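Local coordinates for protein tonb-dependent siderophore receptor (Acinetobacter baumannii, PDB 5FP1) that probably takes up iron-loaded siderophores across the outer membrane in a TonB-dependent way, and may bind ferric enterobactin with micromolar affinity, at residues A[152-157]-A[162-167]; A[54-59]-A[709-714]; A[186-191]-A[195-200]; A[59-64]-A[81-86]; A[65-70]-A[117-122]. One frame throughout, in Å; residues are numbered along the deposited sequence.

Contact 1 of 5, residues A[152-157]-A[162-167]; sequences GSVAAG and QRITLD
T165 holds OG1 between its own backbone N and carbonyl carbon (chi1 55°), and that turns the hydroxyl toward S153, where it lies 3.4 Å from S153 CB. S153 sends its OG the other way, anti to the backbone N (chi1 -173°), so the two hydroxyls do not pair with each other. S153 OG instead takes a hydrogen from water 1 at 2.9 Å. The same water also donates to the carbonyl of R163, with 3.0 Å between it and R163 O. That oxygen is gripped twice, since A155 N also donates to it. Three more backbone bonds complete the ladder: S153 N to T165 O, T165 N to S153 O and R163 N to A155 O. This is the first hairpin of the receptor's beta-barrel, strand 149-157 running antiparallel to 161-171. On the face of S153, A155, R163 and T165 the wall turns toward the plug: R163 makes a salt bridge with E110, and S153 OG is hydrogen-bonded to N715 of the last strand. V154 and I164 lie on the other face, at the surface, with V154 CG2 4.3 Å from I164 CG1. The two faces thus differ in chemistry: the inner one adds polar and charged links to the backbone ladder, whereas V154 and I164 give the outer one an apolar patch that probably faces lipid.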
# COMPACT_ATOMS: atom_id res chain seq x y z
N GLY A 152 -24.70 1.14 9.32
CA GLY A 152 -24.76 2.01 8.18
C GLY A 152 -24.22 3.38 8.51
O GLY A 152 -24.06 3.74 9.67
N SER A 153 -23.92 4.13 7.45
CA SER A 153 -23.43 5.48 7.58
C SER A 153 -23.96 6.28 6.41
O SER A 153 -23.93 5.82 5.26
CB SER A 153 -21.91 5.47 7.58
OG SER A 153 -21.41 6.77 7.88
N VAL A 154 -24.43 7.48 6.70
CA VAL A 154 -24.73 8.42 5.65
C VAL A 154 -23.95 9.68 5.93
O VAL A 154 -24.05 10.25 7.02
CB VAL A 154 -26.24 8.74 5.57
CG1 VAL A 154 -26.48 9.82 4.52
CG2 VAL A 154 -27.02 7.48 5.21
N ALA A 155 -23.18 10.15 4.96
CA ALA A 155 -22.29 11.25 5.25
C ALA A 155 -22.19 12.21 4.10
O ALA A 155 -22.29 11.83 2.94
CB ALA A 155 -20.91 10.73 5.64
N ALA A 156 -21.99 13.48 4.46
CA ALA A 156 -21.79 14.53 3.49
C ALA A 156 -20.66 15.40 3.98
O ALA A 156 -20.43 15.53 5.18
CB ALA A 156 -23.07 15.35 3.31
N GLY A 157 -19.91 16.00 3.05
CA GLY A 157 -18.78 16.81 3.44
C GLY A 157 -18.45 17.91 2.46
O GLY A 157 -19.03 18.00 1.39
N GLN A 162 -19.88 12.84 -0.67
CA GLN A 162 -21.06 12.08 -0.20
C GLN A 162 -20.71 10.63 -0.15
O GLN A 162 -20.15 10.10 -1.10
CB GLN A 162 -22.24 12.27 -1.17
CG GLN A 162 -22.64 13.72 -1.39
CD GLN A 162 -23.50 13.89 -2.62
OE1 GLN A 162 -24.35 13.05 -2.92
NE2 GLN A 162 -23.29 14.98 -3.36
N ARG A 163 -21.05 9.97 0.95
CA ARG A 163 -20.71 8.57 1.13
C ARG A 163 -21.80 7.85 1.90
O ARG A 163 -22.25 8.33 2.94
CB ARG A 163 -19.39 8.45 1.90
CG ARG A 163 -18.87 7.03 2.04
CD ARG A 163 -17.59 7.04 2.86
NE ARG A 163 -17.03 5.71 3.08
CZ ARG A 163 -16.22 5.06 2.23
NH1 ARG A 163 -15.91 5.59 1.06
NH2 ARG A 163 -15.75 3.87 2.55
N ILE A 164 -22.23 6.71 1.38
CA ILE A 164 -23.18 5.87 2.10
C ILE A 164 -22.60 4.48 2.16
O ILE A 164 -22.14 3.95 1.15
CB ILE A 164 -24.54 5.82 1.36
CG1 ILE A 164 -25.19 7.20 1.35
CG2 ILE A 164 -25.48 4.81 2.02
CD1 ILE A 164 -26.30 7.35 0.34
N THR A 165 -22.59 3.90 3.35
CA THR A 165 -22.27 2.49 3.48
C THR A 165 -23.37 1.80 4.27
O THR A 165 -24.02 2.41 5.12
CB THR A 165 -20.96 2.28 4.26
OG1 THR A 165 -21.06 2.93 5.50
CG2 THR A 165 -19.77 2.85 3.52
N LEU A 166 -23.57 0.52 3.98
CA LEU A 166 -24.51 -0.34 4.69
C LEU A 166 -23.85 -1.68 4.88
O LEU A 166 -23.21 -2.19 3.96
CB LEU A 166 -25.79 -0.52 3.89
CG LEU A 166 -26.93 0.33 4.45
CD1 LEU A 166 -27.21 1.48 3.50
CD2 LEU A 166 -28.17 -0.52 4.67
N ASP A 167 -23.96 -2.25 6.08
CA ASP A 167 -23.30 -3.52 6.43
C ASP A 167 -24.31 -4.36 7.25
O ASP A 167 -24.61 -4.02 8.39
CB ASP A 167 -22.06 -3.22 7.25
CG ASP A 167 -21.24 -4.47 7.60
OD1 ASP A 167 -21.59 -5.58 7.14
OD2 ASP A 167 -20.23 -4.35 8.36
O HOH W 1 -20.55 7.36 5.17

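Contact 2 of 5, residues A[54-59]-A[709-714]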
# COMPACT_ATOMS: atom_id res chain seq x y z
N ASP A 54 -12.75 6.13 13.91
CA ASP A 54 -12.50 7.44 14.44
C ASP A 54 -12.06 8.43 13.35
O ASP A 54 -12.43 9.62 13.39
CB ASP A 54 -11.39 7.38 15.48
CG ASP A 54 -11.88 6.95 16.86
OD1 ASP A 54 -13.07 6.61 17.03
OD2 ASP A 54 -11.00 6.93 17.75
N THR A 55 -11.22 7.96 12.42
CA THR A 55 -10.67 8.86 11.41
C THR A 55 -11.53 8.98 10.17
O THR A 55 -11.36 9.91 9.41
CB THR A 55 -9.26 8.40 10.95
OG1 THR A 55 -9.30 7.04 10.50
CG2 THR A 55 -8.27 8.54 12.10
N LYS A 56 -12.43 8.03 10.00
CA LYS A 56 -13.25 7.84 8.80
C LYS A 56 -12.39 7.82 7.54
O LYS A 56 -12.77 8.41 6.52
CB LYS A 56 -14.37 8.88 8.67
CG LYS A 56 -15.59 8.38 7.89
CD LYS A 56 -16.65 9.47 7.68
CE LYS A 56 -17.72 9.04 6.67
NZ LYS A 56 -18.49 7.86 7.15
N VAL A 57 -11.23 7.15 7.61
CA VAL A 57 -10.42 6.96 6.39
C VAL A 57 -11.16 6.08 5.42
O VAL A 57 -11.72 5.04 5.79
CB VAL A 57 -9.01 6.43 6.67
CG1 VAL A 57 -8.16 7.52 7.31
CG2 VAL A 57 -9.04 5.18 7.52
N THR A 58 -11.17 6.49 4.16
CA THR A 58 -11.94 5.77 3.17
C THR A 58 -11.09 4.98 2.18
O THR A 58 -11.60 4.12 1.47
CB THR A 58 -12.84 6.72 2.38
OG1 THR A 58 -12.04 7.57 1.56
CG2 THR A 58 -13.74 7.57 3.34
N THR A 59 -9.79 5.26 2.14
CA THR A 59 -8.88 4.54 1.26
C THR A 59 -7.69 4.04 2.08
O THR A 59 -7.31 4.62 3.10
CB THR A 59 -8.35 5.45 0.14
OG1 THR A 59 -7.54 6.48 0.71
CG2 THR A 59 -9.49 6.09 -0.67
N SER A 709 -10.74 19.72 5.00
CA SER A 709 -12.09 19.29 4.69
C SER A 709 -12.84 18.99 5.99
O SER A 709 -12.23 18.86 7.04
CB SER A 709 -12.09 18.03 3.81
OG SER A 709 -11.60 16.91 4.53
N ALA A 710 -14.15 18.89 5.89
CA ALA A 710 -14.98 18.46 7.01
C ALA A 710 -15.96 17.44 6.49
O ALA A 710 -16.49 17.57 5.39
CB ALA A 710 -15.75 19.65 7.61
N VAL A 711 -16.25 16.45 7.32
CA VAL A 711 -17.27 15.47 7.01
C VAL A 711 -18.21 15.30 8.19
O VAL A 711 -17.75 15.22 9.34
CB VAL A 711 -16.63 14.11 6.71
CG1 VAL A 711 -17.69 13.06 6.48
CG2 VAL A 711 -15.73 14.22 5.47
N LEU A 712 -19.50 15.23 7.91
CA LEU A 712 -20.49 14.97 8.96
C LEU A 712 -21.24 13.72 8.62
O LEU A 712 -21.78 13.59 7.52
CB LEU A 712 -21.47 16.14 9.09
CG LEU A 712 -22.52 15.97 10.20
CD1 LEU A 712 -21.82 16.02 11.54
CD2 LEU A 712 -23.58 17.06 10.09
N ALA A 713 -21.29 12.79 9.58
CA ALA A 713 -21.91 11.51 9.35
C ALA A 713 -22.97 11.19 10.41
O ALA A 713 -22.78 11.45 11.59
CB ALA A 713 -20.87 10.41 9.36
N VAL A 714 -24.03 10.55 9.94
CA VAL A 714 -24.96 9.84 10.79
C VAL A 714 -24.70 8.35 10.66
O VAL A 714 -24.90 7.79 9.58
CB VAL A 714 -26.42 10.04 10.36
CG1 VAL A 714 -27.32 9.33 11.36
CG2 VAL A 714 -26.75 11.53 10.26
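K56 reaches the wall strand with the far half of its chain, crossing V711 at about a right angle. CD lies 3.9 Å from V711 CG1, and CE is practically as close to the same methyl. The chain starts with CG swung away from the backbone N, at a chi1 of -153°, and stays extended through chi2 and chi3. Only the last torsion bends, chi4 63°, and it carries the ammonium past V711 toward the next inward-pointing residue of the strand: NZ ends 4.1 Å from A713 CB. V711 meets the lysine with CG1, the branch anti to its own backbone N; L712, between the two, turns its side chain to the surface. The lysine therefore lies on an apolar floor of one methyl from each of two alternate residues. This is a plug-to-barrel contact of a TonB-dependent receptor: K56 follows helix 49-55 of the plug, and strand 709-717 is the last of the barrel, hydrogen-bonded to the first, 149-157. The ammonium has a polar neighbour there, a weak hydrogen bond to S153 OG, and the lysine chain also touches A155, Y161 and N683. K56 is the first residue to leave the helical backbone, with a positive phi of 51°, and its side chain heads for the wall from this bend. Just past it, V57 N makes a weak hydrogen bond back to T55 OG1, 3.5 Å long, while D54, two residues before K56, forms a salt bridge with R671.

Contact 3 of 5, residues A[186-191]-A[195-200]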
# COMPACT_ATOMS: atom_id res chain seq x y z
N GLN A 186 -18.60 9.49 -3.46
CA GLN A 186 -18.01 10.50 -4.36
C GLN A 186 -17.39 11.59 -3.55
O GLN A 186 -17.87 11.92 -2.44
CB GLN A 186 -19.04 11.11 -5.32
CG GLN A 186 -20.13 11.91 -4.63
CD GLN A 186 -20.99 12.71 -5.61
OE1 GLN A 186 -21.20 13.91 -5.43
NE2 GLN A 186 -21.48 12.05 -6.64
N ASN A 187 -16.30 12.15 -4.08
CA ASN A 187 -15.73 13.36 -3.52
C ASN A 187 -14.83 14.04 -4.54
O ASN A 187 -14.25 13.38 -5.41
CB ASN A 187 -14.94 13.08 -2.22
CG ASN A 187 -13.58 12.43 -2.47
OD1 ASN A 187 -13.49 11.22 -2.70
ND2 ASN A 187 -12.51 13.21 -2.37
N GLU A 188 -14.73 15.36 -4.43
CA GLU A 188 -13.69 16.12 -5.11
C GLU A 188 -12.51 16.18 -4.17
O GLU A 188 -12.69 16.19 -2.96
CB GLU A 188 -14.16 17.54 -5.41
CG GLU A 188 -15.31 17.58 -6.37
CD GLU A 188 -15.86 19.00 -6.52
OE1 GLU A 188 -15.23 19.97 -6.03
OE2 GLU A 188 -16.93 19.11 -7.13
N LYS A 189 -11.30 16.21 -4.73
CA LYS A 189 -10.12 16.35 -3.90
C LYS A 189 -10.23 17.68 -3.15
O LYS A 189 -10.42 18.74 -3.75
CB LYS A 189 -8.85 16.33 -4.74
CG LYS A 189 -7.60 16.36 -3.91
CD LYS A 189 -6.36 16.40 -4.78
CE LYS A 189 -5.08 16.39 -3.93
NZ LYS A 189 -3.87 16.71 -4.73
N ALA A 190 -10.08 17.61 -1.84
CA ALA A 190 -10.36 18.78 -0.99
C ALA A 190 -9.38 19.91 -1.25
O ALA A 190 -8.16 19.70 -1.28
CB ALA A 190 -10.29 18.37 0.48
N GLY A 191 -9.93 21.09 -1.49
CA GLY A 191 -9.12 22.29 -1.70
C GLY A 191 -8.62 22.47 -3.11
O GLY A 191 -7.99 23.47 -3.44
N GLY A 195 -10.71 20.17 -10.21
CA GLY A 195 -9.57 19.28 -10.12
C GLY A 195 -10.00 17.84 -10.06
O GLY A 195 -10.96 17.41 -10.74
N ALA A 196 -9.25 17.05 -9.29
CA ALA A 196 -9.47 15.62 -9.29
C ALA A 196 -10.84 15.31 -8.67
O ALA A 196 -11.28 16.00 -7.74
CB ALA A 196 -8.35 14.91 -8.54
N GLU A 197 -11.47 14.24 -9.13
CA GLU A 197 -12.81 13.84 -8.67
C GLU A 197 -12.85 12.33 -8.56
O GLU A 197 -12.31 11.65 -9.42
CB GLU A 197 -13.90 14.23 -9.67
CG GLU A 197 -14.07 15.71 -9.94
CD GLU A 197 -15.04 15.96 -11.08
OE1 GLU A 197 -15.92 15.12 -11.31
OE2 GLU A 197 -14.89 16.96 -11.78
N TYR A 198 -13.52 11.83 -7.54
CA TYR A 198 -13.58 10.39 -7.29
C TYR A 198 -15.02 9.93 -7.22
O TYR A 198 -15.84 10.58 -6.58
CB TYR A 198 -12.85 10.07 -5.97
CG TYR A 198 -11.42 10.46 -6.08
CD1 TYR A 198 -10.52 9.63 -6.74
CD2 TYR A 198 -10.97 11.68 -5.61
CE1 TYR A 198 -9.20 9.98 -6.92
CE2 TYR A 198 -9.64 12.05 -5.78
CZ TYR A 198 -8.77 11.20 -6.45
OH TYR A 198 -7.46 11.54 -6.63
N LYS A 199 -15.32 8.82 -7.87
CA LYS A 199 -16.65 8.20 -7.76
C LYS A 199 -16.48 6.71 -7.74
O LYS A 199 -15.77 6.14 -8.58
CB LYS A 199 -17.55 8.59 -8.94
CG LYS A 199 -17.74 10.10 -9.13
CD LYS A 199 -18.65 10.43 -10.30
CE LYS A 199 -18.88 11.93 -10.39
NZ LYS A 199 -17.59 12.68 -10.40
N ARG A 200 -17.12 6.05 -6.80
CA ARG A 200 -17.03 4.61 -6.76
C ARG A 200 -18.21 3.92 -6.08
O ARG A 200 -18.89 4.51 -5.24
CB ARG A 200 -15.70 4.18 -6.13
CG ARG A 200 -15.42 4.66 -4.75
CD ARG A 200 -13.95 4.46 -4.34
NE ARG A 200 -13.69 5.03 -3.03
CZ ARG A 200 -13.09 6.20 -2.82
NH1 ARG A 200 -12.72 6.96 -3.85
NH2 ARG A 200 -12.92 6.65 -1.59
O HOH W 2 -11.56 9.27 -2.40
O HOH W 3 -12.61 9.71 -0.07
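N187 sets its side-chain amide beside the CB and CD2 corner of Y198, not over the ring face, with the planes 18° apart. Its OD1 is 3.5 Å from Y198 CB, and ND2 comes to 3.9 Å from Y198 CD2. The first torsion, chi1 76°, folds the amide back over the strand pair, where ND2 can also give a weak bond to E188 O. At the edge of the tyrosine ring lie N187 O and K189 CB. Beneath these side chains strands 177-188 and 197-209 form an antiparallel barrel hairpin: N187 and Y198 are a hydrogen-bonded pair, with Y198 N to N187 O just 2.7 Å, and K189 N donates to A196 O. On the opposite face E188 CG packs on E197 CG at 4.2 Å. Their carboxylates keep apart and find separate partners, N160 for E188, K260 and, more weakly, K199 for E197. OD1 of N187 accepts from water 2 at 2.8 Å, and that water in turn accepts from R200 NH1. The amide oxygen thus accepts from H185 and from waters 2 and 3, and connects through water to R200, whose NE makes a salt bridge with E110 of the plug.

Contact 4 of 5, residues A[59-64]-A[81-86]; sequences TLADAL and NGDRPF
The carboxylate of D83 has L60 CD2 above its plane, over OD2 at 3.9 Å, and the methyl of A61 near its other oxygen, with A61 CB 4.1 Å from D83 OD1. Both carbons lie on the same side of the group. Beyond OD1 sits water 4, which donates to that oxygen at 2.7 Å. The contact belongs to the plug domain that fills the barrel: the short helix 60-63 meets the loop that leads into strand 85-87. Water 4 ties the two together, for it also accepts from A61 N in the first turn of the helix. Linked through water to A61 N at the start of the helix, the carboxylate may gain a little from the helix dipole, and D83 OD2 has a firmer partner in R109, its salt bridge. D83 is aimed by a chi1 of -59°, which sets CG anti to the carbonyl carbon and points the acid at the helix. One turn later the chemistry becomes apolar. L64 and the ring of P85 pass at a slant, and L64 CD1 lies 4.0 Å from P85 CG with P85 CB hardly farther. M96 packs on L60, D83 and P85 alike, and I137 on both L64 and P85, so strands 96-98 and 135-141 of the plug sheet close over the contact. The helix itself is capped at its start by T59: with chi1 at 66°, T59 OG1 accepts a straight bond from D62 N at 3.1 Å, and T59 O receives A63 N.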
# COMPACT_ATOMS: atom_id res chain seq x y z
N THR A 59 -9.79 5.26 2.14
CA THR A 59 -8.88 4.54 1.26
C THR A 59 -7.69 4.04 2.08
O THR A 59 -7.31 4.62 3.10
CB THR A 59 -8.35 5.45 0.14
OG1 THR A 59 -7.54 6.48 0.71
CG2 THR A 59 -9.49 6.09 -0.67
N LEU A 60 -7.07 2.96 1.62
CA LEU A 60 -5.84 2.49 2.21
C LEU A 60 -4.78 3.58 2.26
O LEU A 60 -4.09 3.74 3.27
CB LEU A 60 -5.29 1.29 1.43
CG LEU A 60 -3.91 0.78 1.90
CD1 LEU A 60 -4.03 0.24 3.33
CD2 LEU A 60 -3.34 -0.28 0.98
N ALA A 61 -4.64 4.34 1.17
CA ALA A 61 -3.62 5.37 1.10
C ALA A 61 -3.79 6.35 2.27
O ALA A 61 -2.83 6.68 2.97
CB ALA A 61 -3.71 6.10 -0.22
N ASP A 62 -5.03 6.78 2.51
CA ASP A 62 -5.31 7.68 3.62
C ASP A 62 -5.02 6.99 4.97
O ASP A 62 -4.41 7.58 5.85
CB ASP A 62 -6.75 8.19 3.58
CG ASP A 62 -6.98 9.20 2.46
OD1 ASP A 62 -6.01 9.78 1.97
OD2 ASP A 62 -8.11 9.38 2.05
N ALA A 63 -5.45 5.73 5.10
CA ALA A 63 -5.25 4.99 6.31
C ALA A 63 -3.79 4.90 6.72
O ALA A 63 -3.47 4.91 7.91
CB ALA A 63 -5.85 3.60 6.19
N LEU A 64 -2.92 4.75 5.73
CA LEU A 64 -1.50 4.57 5.96
C LEU A 64 -0.83 5.80 6.55
O LEU A 64 0.28 5.70 7.09
CB LEU A 64 -0.81 4.15 4.65
CG LEU A 64 -1.13 2.72 4.24
CD1 LEU A 64 -0.56 2.46 2.85
CD2 LEU A 64 -0.60 1.72 5.26
N ASN A 81 -0.26 4.49 -11.29
CA ASN A 81 -0.42 5.54 -10.29
C ASN A 81 -1.33 5.11 -9.14
O ASN A 81 -2.09 5.92 -8.62
CB ASN A 81 -1.02 6.77 -10.95
CG ASN A 81 -2.45 6.52 -11.48
OD1 ASN A 81 -2.90 5.37 -11.54
ND2 ASN A 81 -3.16 7.59 -11.82
N GLY A 82 -1.28 3.83 -8.74
CA GLY A 82 -2.14 3.33 -7.67
C GLY A 82 -1.46 3.37 -6.30
O GLY A 82 -0.54 4.17 -6.08
N ASP A 83 -1.91 2.53 -5.37
CA ASP A 83 -1.23 2.45 -4.08
C ASP A 83 0.22 2.00 -4.30
O ASP A 83 0.45 0.95 -4.93
CB ASP A 83 -1.91 1.46 -3.14
CG ASP A 83 -3.36 1.79 -2.85
OD1 ASP A 83 -3.75 2.98 -2.82
OD2 ASP A 83 -4.12 0.83 -2.64
N ARG A 84 1.18 2.75 -3.77
CA ARG A 84 2.61 2.37 -3.84
C ARG A 84 3.31 2.60 -2.50
O ARG A 84 4.08 3.55 -2.34
CB ARG A 84 3.35 3.19 -4.91
CG ARG A 84 2.80 3.12 -6.33
CD ARG A 84 3.76 3.78 -7.33
NE ARG A 84 4.99 2.99 -7.38
CZ ARG A 84 6.23 3.45 -7.23
NH1 ARG A 84 6.49 4.75 -7.18
NH2 ARG A 84 7.23 2.60 -7.20
N PRO A 85 3.03 1.75 -1.51
CA PRO A 85 3.59 2.05 -0.19
C PRO A 85 5.03 1.60 -0.06
O PRO A 85 5.37 0.47 -0.42
CB PRO A 85 2.72 1.24 0.76
CG PRO A 85 1.59 0.70 -0.08
CD PRO A 85 2.11 0.62 -1.48
N PHE A 86 5.86 2.47 0.50
CA PHE A 86 7.22 2.13 0.88
C PHE A 86 7.29 1.87 2.39
O PHE A 86 6.75 2.65 3.19
CB PHE A 86 8.16 3.28 0.48
CG PHE A 86 8.47 3.30 -0.96
CD1 PHE A 86 7.51 3.71 -1.90
CD2 PHE A 86 9.71 2.89 -1.42
CE1 PHE A 86 7.80 3.71 -3.25
CE2 PHE A 86 10.01 2.91 -2.78
CZ PHE A 86 9.06 3.32 -3.69
O HOH W 4 -5.96 3.62 -1.49

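Contact 5 of 5, residues A[65-70]-A[117-122]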
# COMPACT_ATOMS: atom_id res chain seq x y z
N ARG A 65 -1.47 6.96 6.45
CA ARG A 65 -0.92 8.16 7.08
C ARG A 65 -0.75 7.98 8.59
O ARG A 65 0.05 8.68 9.20
CB ARG A 65 -1.80 9.40 6.82
CG ARG A 65 -2.96 9.59 7.79
CD ARG A 65 -3.70 10.90 7.53
NE ARG A 65 -4.79 11.07 8.47
CZ ARG A 65 -6.08 11.01 8.13
NH1 ARG A 65 -6.43 10.81 6.87
NH2 ARG A 65 -7.00 11.17 9.05
N THR A 66 -1.51 7.07 9.18
CA THR A 66 -1.42 6.81 10.64
C THR A 66 -0.22 6.00 11.05
O THR A 66 0.02 5.83 12.26
CB THR A 66 -2.65 6.06 11.19
OG1 THR A 66 -2.75 4.73 10.61
CG2 THR A 66 -3.90 6.83 10.93
N VAL A 67 0.52 5.48 10.07
CA VAL A 67 1.71 4.66 10.36
C VAL A 67 2.94 5.44 9.93
O VAL A 67 3.20 5.59 8.73
CB VAL A 67 1.71 3.33 9.58
CG1 VAL A 67 2.89 2.48 10.04
CG2 VAL A 67 0.40 2.59 9.78
N PRO A 68 3.73 5.92 10.91
CA PRO A 68 4.85 6.76 10.51
C PRO A 68 5.88 6.00 9.70
O PRO A 68 6.17 4.83 9.96
CB PRO A 68 5.48 7.18 11.85
CG PRO A 68 4.99 6.21 12.87
CD PRO A 68 3.72 5.60 12.35
N GLY A 69 6.45 6.69 8.73
CA GLY A 69 7.53 6.13 7.94
C GLY A 69 7.04 5.32 6.74
O GLY A 69 7.85 4.84 5.96
N ILE A 70 5.73 5.14 6.60
CA ILE A 70 5.22 4.49 5.39
C ILE A 70 5.09 5.68 4.46
O ILE A 70 4.43 6.65 4.79
CB ILE A 70 3.87 3.79 5.58
CG1 ILE A 70 3.94 2.76 6.70
CG2 ILE A 70 3.41 3.14 4.28
CD1 ILE A 70 5.17 1.90 6.67
N VAL A 117 -6.01 -3.25 9.09
CA VAL A 117 -4.90 -3.36 8.16
C VAL A 117 -3.66 -3.72 8.99
O VAL A 117 -3.36 -3.06 9.98
CB VAL A 117 -4.62 -2.02 7.44
CG1 VAL A 117 -3.50 -2.21 6.44
CG2 VAL A 117 -5.87 -1.50 6.75
N GLU A 118 -2.97 -4.78 8.60
CA GLU A 118 -1.80 -5.22 9.31
C GLU A 118 -0.55 -4.93 8.51
O GLU A 118 -0.38 -5.45 7.36
CB GLU A 118 -1.91 -6.72 9.62
CG GLU A 118 -3.15 -7.06 10.42
CD GLU A 118 -3.18 -8.48 10.93
OE1 GLU A 118 -2.23 -9.27 10.66
OE2 GLU A 118 -4.18 -8.80 11.60
N VAL A 119 0.32 -4.11 9.08
CA VAL A 119 1.58 -3.75 8.42
C VAL A 119 2.75 -4.50 9.06
O VAL A 119 3.12 -4.23 10.22
CB VAL A 119 1.83 -2.25 8.51
CG1 VAL A 119 3.06 -1.86 7.71
CG2 VAL A 119 0.61 -1.47 8.01
N THR A 120 3.33 -5.42 8.31
CA THR A 120 4.52 -6.11 8.74
C THR A 120 5.67 -5.22 8.36
O THR A 120 5.77 -4.78 7.20
CB THR A 120 4.64 -7.49 8.08
OG1 THR A 120 3.56 -8.31 8.53
CG2 THR A 120 5.95 -8.15 8.46
N LYS A 121 6.55 -4.94 9.31
CA LYS A 121 7.73 -4.14 9.02
C LYS A 121 8.97 -4.99 9.20
O LYS A 121 9.13 -5.68 10.22
CB LYS A 121 7.76 -2.89 9.92
CG LYS A 121 6.56 -1.97 9.76
CD LYS A 121 6.68 -0.75 10.67
CE LYS A 121 5.36 -0.36 11.31
NZ LYS A 121 5.51 0.68 12.38
N GLY A 122 9.85 -4.97 8.20
CA GLY A 122 10.97 -5.89 8.12
C GLY A 122 10.79 -6.97 7.07
O GLY A 122 9.67 -7.36 6.72
O HOH W 5 7.00 3.02 11.68
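K121 leaves its strand toward V67 and the loop that holds it, with CG anti to the carbonyl carbon (chi1 -60°). CB, CG and CD span the gap before the chain reaches segment 65-70; the side chain as a whole also touches S43 and I87. A bend at chi3, -140°, brings the last two atoms alongside V67: CE is 4.0 Å from V67 CG1, and NZ about as near to the same methyl. The two side chains run side by side and head opposite ways. At the tip, NZ gives a hydrogen to water 5 at 2.9 Å, and this water passes one on to P68 O over a short 2.6 Å. NZ is also hydrogen-bonded to S45 OG on the neighbouring strand. All this lies within the plug, where strand 114-121 runs between 43-47 and 135-141 in a mixed sheet and segment 65-70 links helix 60-63 to strand 71-72. The loop turns at V67 to I70 as a type II beta turn, with G69 at positive phi. It is closed by a weak bond of 3.3 Å from I70 N to V67 O. The turn sets V67 and I70 over V119, which offers them one methyl each: V119 CG2 is 4.4 Å from V67 CG2, and V119 CG1 meets I70 CD1 at the same separation. I70 and V119 also share I87 of strand 85-87 as a neighbour.

Overall arrangement
From the N terminus, contact 2 opens first, at 54-59, and closes only with the last barrel strand, 709-714, so the other four contacts all fall within its span. Contact 4 starts at 59-64, sharing T59 with contact 2, and contact 5 at 65-70. Contact 4 closes at 81-86 and contact 5 at 117-122, so the two cross within the plug; they touch where I70 meets P85 and F86. Contacts 1 and 3 then follow in series, two barrel hairpins whose strands 161-171 and 177-188 are neighbours. Through contact 2 the plug is fastened to the wall beside contact 1, while R200 of contact 3 packs on T58 and T59.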